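Local coordinates for putative tryptophan halogenase (PDB 6Y1W), which probably works as a flavin-dependent halogenase of the tryptophan halogenase family, using FAD chemistry to introduce a halogen into an aromatic substrate, at residues 242-247 and 387-392; 286-291 and 343-348; 395-400 and 421-426. All coordinates share one frame; numbering follows the deposited sequence.

Contact 1: residues 242-247 and 387-392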
loop_
_atom_site.group_PDB
_atom_site.type_symbol
_atom_site.label_atom_id
_atom_site.label_comp_id
_atom_site.label_asym_id
_atom_site.label_seq_id
_atom_site.Cartn_x
_atom_site.Cartn_y
_atom_site.Cartn_z
ATOM N N ARG A 242 11.522 24.028 11.277
ATOM C CA ARG A 242 10.409 24.468 12.124
ATOM C C ARG A 242 9.850 23.351 12.993
ATOM O O ARG A 242 9.218 23.633 14.018
ATOM C CB ARG A 242 9.244 25.068 11.290
ATOM C CG ARG A 242 8.438 24.055 10.426
ATOM C CD ARG A 242 7.325 24.746 9.574
ATOM N NE ARG A 242 7.799 25.959 8.907
ATOM C CZ ARG A 242 7.415 27.200 9.212
ATOM N NH1 ARG A 242 7.909 28.231 8.545
ATOM N NH2 ARG A 242 6.541 27.417 10.186
ATOM N N TRP A 243 10.073 22.075 12.614
ATOM C CA TRP A 243 9.565 20.942 13.382
ATOM C C TRP A 243 10.657 20.138 14.067
ATOM O O TRP A 243 10.355 19.394 15.004
ATOM C CB TRP A 243 8.796 19.970 12.485
ATOM C CG TRP A 243 7.587 20.585 11.812
ATOM C CD1 TRP A 243 6.528 21.201 12.433
ATOM C CD2 TRP A 243 7.330 20.633 10.404
ATOM N NE1 TRP A 243 5.609 21.625 11.472
ATOM C CE2 TRP A 243 6.087 21.292 10.226
ATOM C CE3 TRP A 243 8.031 20.182 9.272
ATOM C CZ2 TRP A 243 5.527 21.515 8.959
ATOM C CZ3 TRP A 243 7.464 20.401 7.996
ATOM C CH2 TRP A 243 6.219 21.058 7.864
ATOM N N LEU A 244 11.886 20.212 13.573
ATOM C CA LEU A 244 12.965 19.323 13.998
ATOM C C LEU A 244 14.170 20.205 14.272
ATOM O O LEU A 244 14.714 20.806 13.345
ATOM C CB LEU A 244 13.262 18.271 12.915
ATOM C CG LEU A 244 12.118 17.254 12.739
ATOM C CD1 LEU A 244 12.428 16.401 11.481
ATOM C CD2 LEU A 244 11.991 16.404 14.022
ATOM N N PHE A 245 14.585 20.281 15.545
ATOM C CA PHE A 245 15.542 21.304 15.962
ATOM C C PHE A 245 17.001 20.850 15.969
ATOM O O PHE A 245 17.901 21.697 16.055
ATOM C CB PHE A 245 15.197 21.820 17.383
ATOM C CG PHE A 245 13.751 22.227 17.550
ATOM C CD1 PHE A 245 12.979 22.648 16.470
ATOM C CD2 PHE A 245 13.160 22.168 18.808
ATOM C CE1 PHE A 245 11.622 23.013 16.656
ATOM C CE2 PHE A 245 11.829 22.531 18.990
ATOM C CZ PHE A 245 11.069 22.950 17.925
ATOM N N ALA A 246 17.275 19.544 15.937
ATOM C CA ALA A 246 18.671 19.095 15.951
ATOM C C ALA A 246 19.411 19.490 14.679
ATOM O O ALA A 246 18.852 19.470 13.584
ATOM C CB ALA A 246 18.696 17.575 16.116
ATOM N N ASP A 247 20.678 19.864 14.841
ATOM C CA ASP A 247 21.484 20.279 13.696
ATOM C C ASP A 247 22.955 19.958 13.913
ATOM O O ASP A 247 23.775 20.309 13.048
ATOM C CB ASP A 247 21.309 21.780 13.436
ATOM C CG ASP A 247 21.799 22.648 14.600
ATOM O OD1 ASP A 247 22.363 22.140 15.587
ATOM O OD2 ASP A 247 21.594 23.880 14.547
ATOM N N HIS A 387 6.352 10.877 5.086
ATOM C CA HIS A 387 5.856 9.942 6.088
ATOM C C HIS A 387 6.918 9.654 7.159
ATOM O O HIS A 387 6.610 9.576 8.360
ATOM C CB HIS A 387 5.435 8.641 5.427
ATOM C CG HIS A 387 5.429 7.519 6.384
ATOM N ND1 HIS A 387 4.423 7.368 7.308
ATOM C CD2 HIS A 387 6.345 6.550 6.646
ATOM C CE1 HIS A 387 4.696 6.328 8.080
ATOM N NE2 HIS A 387 5.850 5.815 7.697
ATOM N N ILE A 388 8.167 9.439 6.742
ATOM C CA ILE A 388 9.212 9.210 7.735
ATOM C C ILE A 388 9.443 10.468 8.571
ATOM O O ILE A 388 9.584 10.387 9.805
ATOM C CB ILE A 388 10.492 8.722 7.035
ATOM C CG1 ILE A 388 10.232 7.348 6.406
ATOM C CG2 ILE A 388 11.618 8.554 7.978
ATOM C CD1 ILE A 388 11.373 6.945 5.357
ATOM N N ARG A 389 9.453 11.641 7.918
ATOM C CA ARG A 389 9.567 12.921 8.626
ATOM C C ARG A 389 8.545 13.005 9.749
ATOM O O ARG A 389 8.890 13.368 10.889
ATOM C CB ARG A 389 9.382 14.086 7.642
ATOM C CG ARG A 389 9.416 15.468 8.345
ATOM C CD ARG A 389 8.673 16.499 7.529
ATOM N NE ARG A 389 7.261 16.160 7.480
ATOM C CZ ARG A 389 6.420 16.638 6.555
ATOM N NH1 ARG A 389 6.907 17.491 5.637
ATOM N NH2 ARG A 389 5.115 16.286 6.568
ATOM N N ASP A 390 7.278 12.651 9.447
ATOM C CA ASP A 390 6.223 12.782 10.455
ATOM C C ASP A 390 6.509 11.889 11.646
ATOM O O ASP A 390 6.217 12.254 12.794
ATOM C CB ASP A 390 4.855 12.440 9.861
ATOM C CG ASP A 390 4.293 13.556 8.979
ATOM O OD1 ASP A 390 4.939 14.628 8.861
ATOM O OD2 ASP A 390 3.219 13.297 8.367
ATOM N N PHE A 391 7.060 10.699 11.392
ATOM C CA PHE A 391 7.329 9.775 12.481
ATOM C C PHE A 391 8.481 10.273 13.357
ATOM O O PHE A 391 8.479 10.055 14.582
ATOM C CB PHE A 391 7.643 8.385 11.902
ATOM C CG PHE A 391 7.386 7.253 12.895
ATOM C CD1 PHE A 391 6.130 6.665 12.971
ATOM C CD2 PHE A 391 8.406 6.792 13.737
ATOM C CE1 PHE A 391 5.890 5.628 13.893
ATOM C CE2 PHE A 391 8.181 5.774 14.637
ATOM C CZ PHE A 391 6.926 5.180 14.722
ATOM N N VAL A 392 9.481 10.922 12.749
ATOM C CA VAL A 392 10.559 11.524 13.519
ATOM C C VAL A 392 10.011 12.661 14.364
ATOM O O VAL A 392 10.309 12.761 15.563
ATOM C CB VAL A 392 11.677 11.979 12.569
ATOM C CG1 VAL A 392 12.753 12.834 13.307
ATOM C CG2 VAL A 392 12.302 10.751 11.856
#
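Arg389 meets Trp243 with its outer half. CG leaves anti to the backbone N, and a bend further out (chi3 66°) swings the guanidinium round beside the indole. NH1 of Arg389 comes to 3.8 Å from CZ3 of Trp243, and CD of Arg389 lies 4.1 Å from both CE3 and CZ3 of Trp243. CZ3 stands over one face of the guanidinium, but the two planes are 57° apart, so the groups meet obliquely and do not form a flat stack. Asp390 next door fixes the rotation of that guanidinium. Its OD1 takes NE of Arg389 at 3.1 Å and NH2 of Arg389 at 2.8 Å, a side-on salt bridge in which both nitrogens converge on one oxygen, from the same face of the carboxylate. The buried charge is thereby paired, and Trp240 adds a cation-pi contact. One turn on, Val392 supplies the apolar half of the interface: its CG1 lies 3.7 Å from CD2 of Leu244 and 4.0 Å from CD1 of Leu244, branch against branch, the two side chains crossing at about a right angle. These contacts join the loop between strands 237-239 and 248-254 to the C-terminal half of helix 371-397, while helix 417-429 packs against the same helix, its Ser418 hydrogen-bonding to OD2 of Asp390.

Contact 2: residues 286-291 and 343-348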
loop_
_atom_site.group_PDB
_atom_site.type_symbol
_atom_site.label_atom_id
_atom_site.label_comp_id
_atom_site.label_asym_id
_atom_site.label_seq_id
_atom_site.Cartn_x
_atom_site.Cartn_y
_atom_site.Cartn_z
ATOM N N GLY A 286 27.063 8.578 20.115
ATOM C CA GLY A 286 27.016 9.959 19.630
ATOM C C GLY A 286 25.938 10.720 20.363
ATOM O O GLY A 286 25.062 10.123 20.986
ATOM N N ILE A 287 26.028 12.058 20.319
ATOM C CA ILE A 287 24.967 12.895 20.868
ATOM C C ILE A 287 24.492 13.771 19.722
ATOM O O ILE A 287 25.302 14.311 18.955
ATOM C CB ILE A 287 25.412 13.710 22.108
ATOM C CG1 ILE A 287 24.218 14.516 22.643
ATOM C CG2 ILE A 287 26.617 14.657 21.831
ATOM C CD1 ILE A 287 24.402 14.928 24.120
ATOM N N VAL A 288 23.178 13.828 19.563
ATOM C CA VAL A 288 22.513 14.612 18.538
ATOM C C VAL A 288 21.866 15.770 19.267
ATOM O O VAL A 288 21.121 15.534 20.211
ATOM C CB VAL A 288 21.442 13.753 17.853
ATOM C CG1 VAL A 288 20.525 14.620 16.967
ATOM C CG2 VAL A 288 22.099 12.602 17.044
ATOM N N TYR A 289 22.133 17.003 18.850
ATOM C CA TYR A 289 21.606 18.117 19.637
ATOM C C TYR A 289 21.346 19.331 18.756
ATOM O O TYR A 289 21.665 19.354 17.571
ATOM C CB TYR A 289 22.577 18.488 20.782
ATOM C CG TYR A 289 23.914 19.016 20.313
ATOM C CD1 TYR A 289 24.964 18.147 19.948
ATOM C CD2 TYR A 289 24.174 20.381 20.294
ATOM C CE1 TYR A 289 26.205 18.626 19.524
ATOM C CE2 TYR A 289 25.406 20.872 19.879
ATOM C CZ TYR A 289 26.412 20.013 19.502
ATOM O OH TYR A 289 27.586 20.577 19.099
ATOM N N SER A 290 20.729 20.351 19.364
ATOM C CA SER A 290 20.378 21.584 18.665
ATOM C C SER A 290 21.274 22.716 19.140
ATOM O O SER A 290 21.241 23.075 20.327
ATOM C CB SER A 290 18.922 21.969 18.904
ATOM O OG SER A 290 18.675 23.226 18.270
ATOM N N SER A 291 21.996 23.313 18.191
ATOM C CA SER A 291 22.878 24.440 18.467
ATOM C C SER A 291 22.104 25.660 18.943
ATOM O O SER A 291 22.699 26.570 19.525
ATOM C CB SER A 291 23.704 24.799 17.222
ATOM O OG SER A 291 22.943 25.446 16.189
ATOM N N LEU A 343 17.348 13.169 7.549
ATOM C CA LEU A 343 16.679 13.110 8.844
ATOM C C LEU A 343 17.639 12.498 9.846
ATOM O O LEU A 343 18.402 11.593 9.508
ATOM C CB LEU A 343 15.407 12.277 8.784
ATOM C CG LEU A 343 14.276 12.957 8.011
ATOM C CD1 LEU A 343 13.154 11.991 7.735
ATOM C CD2 LEU A 343 13.734 14.108 8.910
ATOM N N GLU A 344 17.584 12.975 11.095
ATOM C CA GLU A 344 18.459 12.430 12.130
ATOM C C GLU A 344 18.234 10.924 12.346
ATOM O O GLU A 344 17.167 10.384 12.025
ATOM C CB GLU A 344 18.203 13.184 13.435
ATOM C CG GLU A 344 16.869 12.826 14.066
ATOM C CD GLU A 344 16.444 13.872 15.079
ATOM O OE1 GLU A 344 16.886 13.788 16.262
ATOM O OE2 GLU A 344 15.727 14.808 14.672
ATOM N N PRO A 345 19.257 10.201 12.893
ATOM C CA PRO A 345 19.182 8.722 12.916
ATOM C C PRO A 345 18.360 8.136 14.042
ATOM O O PRO A 345 18.647 7.022 14.517
ATOM C CB PRO A 345 20.659 8.304 13.045
ATOM C CG PRO A 345 21.272 9.419 13.839
ATOM C CD PRO A 345 20.596 10.686 13.268
ATOM N N ILE A 346 17.308 8.853 14.449
ATOM C CA ILE A 346 16.513 8.426 15.593
ATOM C C ILE A 346 15.761 7.132 15.316
ATOM O O ILE A 346 15.486 6.368 16.246
ATOM C CB ILE A 346 15.564 9.564 15.991
ATOM C CG1 ILE A 346 14.814 9.243 17.274
ATOM C CG2 ILE A 346 14.503 9.813 14.891
ATOM C CD1 ILE A 346 13.963 10.440 17.753
ATOM N N GLU A 347 15.427 6.847 14.049
ATOM C CA GLU A 347 14.792 5.592 13.666
ATOM C C GLU A 347 15.615 4.849 12.613
ATOM O O GLU A 347 15.075 4.032 11.869
ATOM C CB GLU A 347 13.359 5.818 13.148
ATOM C CG GLU A 347 12.342 6.104 14.274
ATOM C CD GLU A 347 11.961 4.866 15.084
ATOM O OE1 GLU A 347 12.284 3.724 14.663
ATOM O OE2 GLU A 347 11.326 5.035 16.196
ATOM N N SER A 348 16.926 5.110 12.542
ATOM C CA SER A 348 17.852 4.321 11.720
ATOM C C SER A 348 17.390 4.232 10.267
ATOM O O SER A 348 17.347 3.150 9.682
ATOM C CB SER A 348 18.081 2.898 12.279
ATOM O OG SER A 348 18.207 2.858 13.724
#
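The carboxylate of Glu344 receives Val288 from above its plane. CG1 of Val288 lies 3.8 Å from OE1 of Glu344, well out of the plane of the acid. OE1 is hydrogen-bonded to Tyr396 OH and Trp273 NE1, two partners that satisfy this oxygen in a buried setting. The ring of Pro345 is met less closely: its CD is 4.5 Å from CG2 of Val288, a loose apolar touch. The side chain of Tyr289 leaves the strand on the side away from the loop; its ring has the carbonyl O of Ile287 in plane at its edge. Val288 faces the loop 343-348, whereas Ile287 and Tyr289 line a pocket that holds a butanediol molecule. Strand 283-289 runs inside a seven-stranded mixed sheet, antiparallel to 272-278 and to 248-254, and the loop leading into helix 350-363 packs against it through Glu344 and Pro345. In that loop the Glu344 side chain starts with CG lodged between the backbone N and the carbonyl carbon (chi1 72°), then extends, carrying the acid to CG1 of Val288. Val288 places CG1 anti to its own N (chi1 168°), which brings this methyl up to OE1 of Glu344, while CG2 falls to the proline. Further along the loop, Glu347 is predicted to bind L-tryptophan, and Ser348 OG hydrogen-bonds to NZ of Lys89, the predicted active-site lysine.

Contact 3: residues 395-400 and 421-426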
loop_
_atom_site.group_PDB
_atom_site.type_symbol
_atom_site.label_atom_id
_atom_site.label_comp_id
_atom_site.label_asym_id
_atom_site.label_seq_id
_atom_site.Cartn_x
_atom_site.Cartn_y
_atom_site.Cartn_z
ATOM N N HIS A 395 8.377 11.638 17.651
ATOM C CA HIS A 395 9.217 11.348 18.817
ATOM C C HIS A 395 9.436 12.581 19.692
ATOM O O HIS A 395 9.540 12.450 20.917
ATOM C CB HIS A 395 10.560 10.787 18.349
ATOM C CG HIS A 395 10.553 9.300 18.156
ATOM N ND1 HIS A 395 10.288 8.427 19.197
ATOM C CD2 HIS A 395 10.772 8.533 17.055
ATOM C CE1 HIS A 395 10.356 7.180 18.747
ATOM N NE2 HIS A 395 10.659 7.214 17.457
ATOM N N TYR A 396 9.533 13.765 19.086
ATOM C CA TYR A 396 9.770 14.992 19.839
ATOM C C TYR A 396 8.476 15.597 20.360
ATOM O O TYR A 396 8.483 16.207 21.439
ATOM C CB TYR A 396 10.492 16.026 18.965
ATOM C CG TYR A 396 11.949 15.693 18.775
ATOM C CD1 TYR A 396 12.865 15.964 19.773
ATOM C CD2 TYR A 396 12.416 15.114 17.584
ATOM C CE1 TYR A 396 14.219 15.687 19.621
ATOM C CE2 TYR A 396 13.782 14.819 17.441
ATOM C CZ TYR A 396 14.664 15.124 18.460
ATOM O OH TYR A 396 16.008 14.876 18.356
ATOM N N HIS A 397 7.374 15.457 19.614
ATOM C CA HIS A 397 6.129 16.150 19.963
ATOM C C HIS A 397 5.316 15.403 21.000
ATOM O O HIS A 397 4.646 16.039 21.827
ATOM C CB HIS A 397 5.267 16.359 18.707
ATOM C CG HIS A 397 4.108 17.301 18.907
ATOM N ND1 HIS A 397 4.287 18.612 19.301
ATOM C CD2 HIS A 397 2.773 17.137 18.713
ATOM C CE1 HIS A 397 3.104 19.219 19.339
ATOM N NE2 HIS A 397 2.169 18.352 18.991
ATOM N N ALA A 398 5.332 14.069 20.961
ATOM C CA ALA A 398 4.581 13.258 21.923
ATOM C C ALA A 398 5.443 13.083 23.171
ATOM O O ALA A 398 6.262 12.171 23.265
ATOM C CB ALA A 398 4.187 11.925 21.307
ATOM N N THR A 399 5.300 13.992 24.145
ATOM C CA THR A 399 6.141 13.890 25.334
ATOM C C THR A 399 5.410 14.544 26.490
ATOM O O THR A 399 4.658 15.505 26.284
ATOM C CB THR A 399 7.533 14.539 25.169
ATOM O OG1 THR A 399 8.258 14.360 26.390
ATOM C CG2 THR A 399 7.429 16.052 24.848
ATOM N N ASP A 400 5.626 14.002 27.694
ATOM C CA ASP A 400 5.196 14.650 28.935
ATOM C C ASP A 400 6.206 15.674 29.438
ATOM O O ASP A 400 5.899 16.426 30.383
ATOM C CB ASP A 400 4.968 13.624 30.051
ATOM C CG ASP A 400 3.843 12.651 29.756
ATOM O OD1 ASP A 400 2.986 12.914 28.881
ATOM O OD2 ASP A 400 3.823 11.617 30.439
ATOM N N HIS A 421 -3.399 14.369 12.438
ATOM C CA HIS A 421 -4.499 13.439 12.219
ATOM C C HIS A 421 -4.179 12.048 12.758
ATOM O O HIS A 421 -5.027 11.418 13.414
ATOM C CB HIS A 421 -4.850 13.373 10.724
ATOM C CG HIS A 421 -5.877 12.323 10.396
ATOM N ND1 HIS A 421 -7.224 12.493 10.647
ATOM C CD2 HIS A 421 -5.749 11.093 9.835
ATOM C CE1 HIS A 421 -7.882 11.410 10.259
ATOM N NE2 HIS A 421 -7.008 10.544 9.767
ATOM N N ARG A 422 -2.947 11.558 12.547
ATOM C CA ARG A 422 -2.602 10.242 13.074
ATOM C C ARG A 422 -2.609 10.227 14.599
ATOM O O ARG A 422 -3.125 9.289 15.216
ATOM C CB ARG A 422 -1.221 9.796 12.557
ATOM C CG ARG A 422 -1.142 9.679 10.989
ATOM C CD ARG A 422 -1.147 8.220 10.557
ATOM N NE ARG A 422 -0.399 7.976 9.336
ATOM C CZ ARG A 422 -0.058 6.776 8.878
ATOM N NH1 ARG A 422 -0.387 5.667 9.503
ATOM N NH2 ARG A 422 0.633 6.693 7.763
ATOM N N MET A 423 -2.061 11.266 15.231
ATOM C CA MET A 423 -2.058 11.305 16.693
ATOM C C MET A 423 -3.464 11.382 17.273
ATOM O O MET A 423 -3.762 10.704 18.270
ATOM C CB MET A 423 -1.219 12.499 17.157
ATOM C CG MET A 423 0.272 12.316 16.795
ATOM S SD MET A 423 1.266 13.712 17.349
ATOM C CE MET A 423 1.381 13.307 19.123
ATOM N N GLU A 424 -4.340 12.182 16.645
ATOM C CA GLU A 424 -5.720 12.315 17.119
ATOM C C GLU A 424 -6.508 11.022 16.922
ATOM O O GLU A 424 -7.305 10.635 17.780
ATOM C CB GLU A 424 -6.390 13.507 16.415
ATOM C CG GLU A 424 -5.901 14.850 16.996
ATOM C CD GLU A 424 -6.402 16.098 16.278
ATOM O OE1 GLU A 424 -7.244 15.995 15.357
ATOM O OE2 GLU A 424 -5.933 17.199 16.652
ATOM N N LEU A 425 -6.292 10.329 15.810
ATOM C CA LEU A 425 -6.933 9.033 15.620
ATOM C C LEU A 425 -6.589 8.078 16.755
ATOM O O LEU A 425 -7.451 7.355 17.268
ATOM C CB LEU A 425 -6.493 8.452 14.273
ATOM C CG LEU A 425 -7.290 7.294 13.720
ATOM C CD1 LEU A 425 -8.736 7.707 13.421
ATOM C CD2 LEU A 425 -6.578 6.820 12.459
ATOM N N PHE A 426 -5.320 8.024 17.139
ATOM C CA PHE A 426 -4.935 7.118 18.208
ATOM C C PHE A 426 -5.477 7.615 19.557
ATOM O O PHE A 426 -5.973 6.821 20.349
ATOM C CB PHE A 426 -3.407 6.970 18.252
ATOM C CG PHE A 426 -2.948 5.831 19.112
ATOM C CD1 PHE A 426 -3.219 4.518 18.750
ATOM C CD2 PHE A 426 -2.341 6.080 20.338
ATOM C CE1 PHE A 426 -2.819 3.431 19.582
ATOM C CE2 PHE A 426 -1.936 5.017 21.172
ATOM C CZ PHE A 426 -2.178 3.685 20.776
#
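His397 presents the edge of its imidazole to Met423. CG of the histidine is anti to the backbone N (chi1 -168°), which carries the ring out toward helix 417-429 and brings CD2 of His397 to 4.0 Å from SD of Met423. The sulfur lies practically in the ring plane, 88° off the normal and 5.1 Å from the ring centroid of His397, so this Met-aromatic contact is made with the C-H rim and not over a face. The ring's rotation is held by a hydrogen bond from ND1 to the carbonyl O of Cys410 in helix 405-412. Ala398 follows as the first residue past the end of helix 371-397 to abandon helical angles, and its methyl takes the tip of the same methionine: CE of Met423 sits 3.8 Å from CB of Ala398. Met423 runs straight as far as SD and then bends (chi3 77°), so the terminal methyl touches both the alanine and the imidazole edge, 4.1 Å from CD2 of His397. One methionine side chain thus bridges the C-terminal end of helix 371-397 and helix 417-429, over a small interface of 106 Å². On from His397, the chain is held by polar contacts: Ala398 O hydrogen-bonds to Gln452 NE2, and Asp400 forms a salt bridge with Arg98. On helix 417-429, His421 NE2 reaches Glu376 of the second subunit through a hydrogen bond.

Contacts 1 and 3 share helix 371-397, while contact 2 lies on strand 283-289 of the seven-stranded sheet. Contact 1 uses the C-terminal half of that helix and contact 3 its very end, with centres about 13 Å apart. Contact 2 falls between the two halves of contact 1 in sequence and lies about 10 Å from it; 2 and 3 are about 19 Å apart, and contact 3 comes last in the chain. A probable hydrogen bond from Asp247 N to Tyr289 O joins the loop of contact 1 to the strand of contact 2, while His395 NE2 is hydrogen-bonded to Glu347 OE2, joining 2 and 3. The end of the long helix thus reaches Glu347, predicted to bind L-tryptophan, while its flank meets the loop beside the sheet.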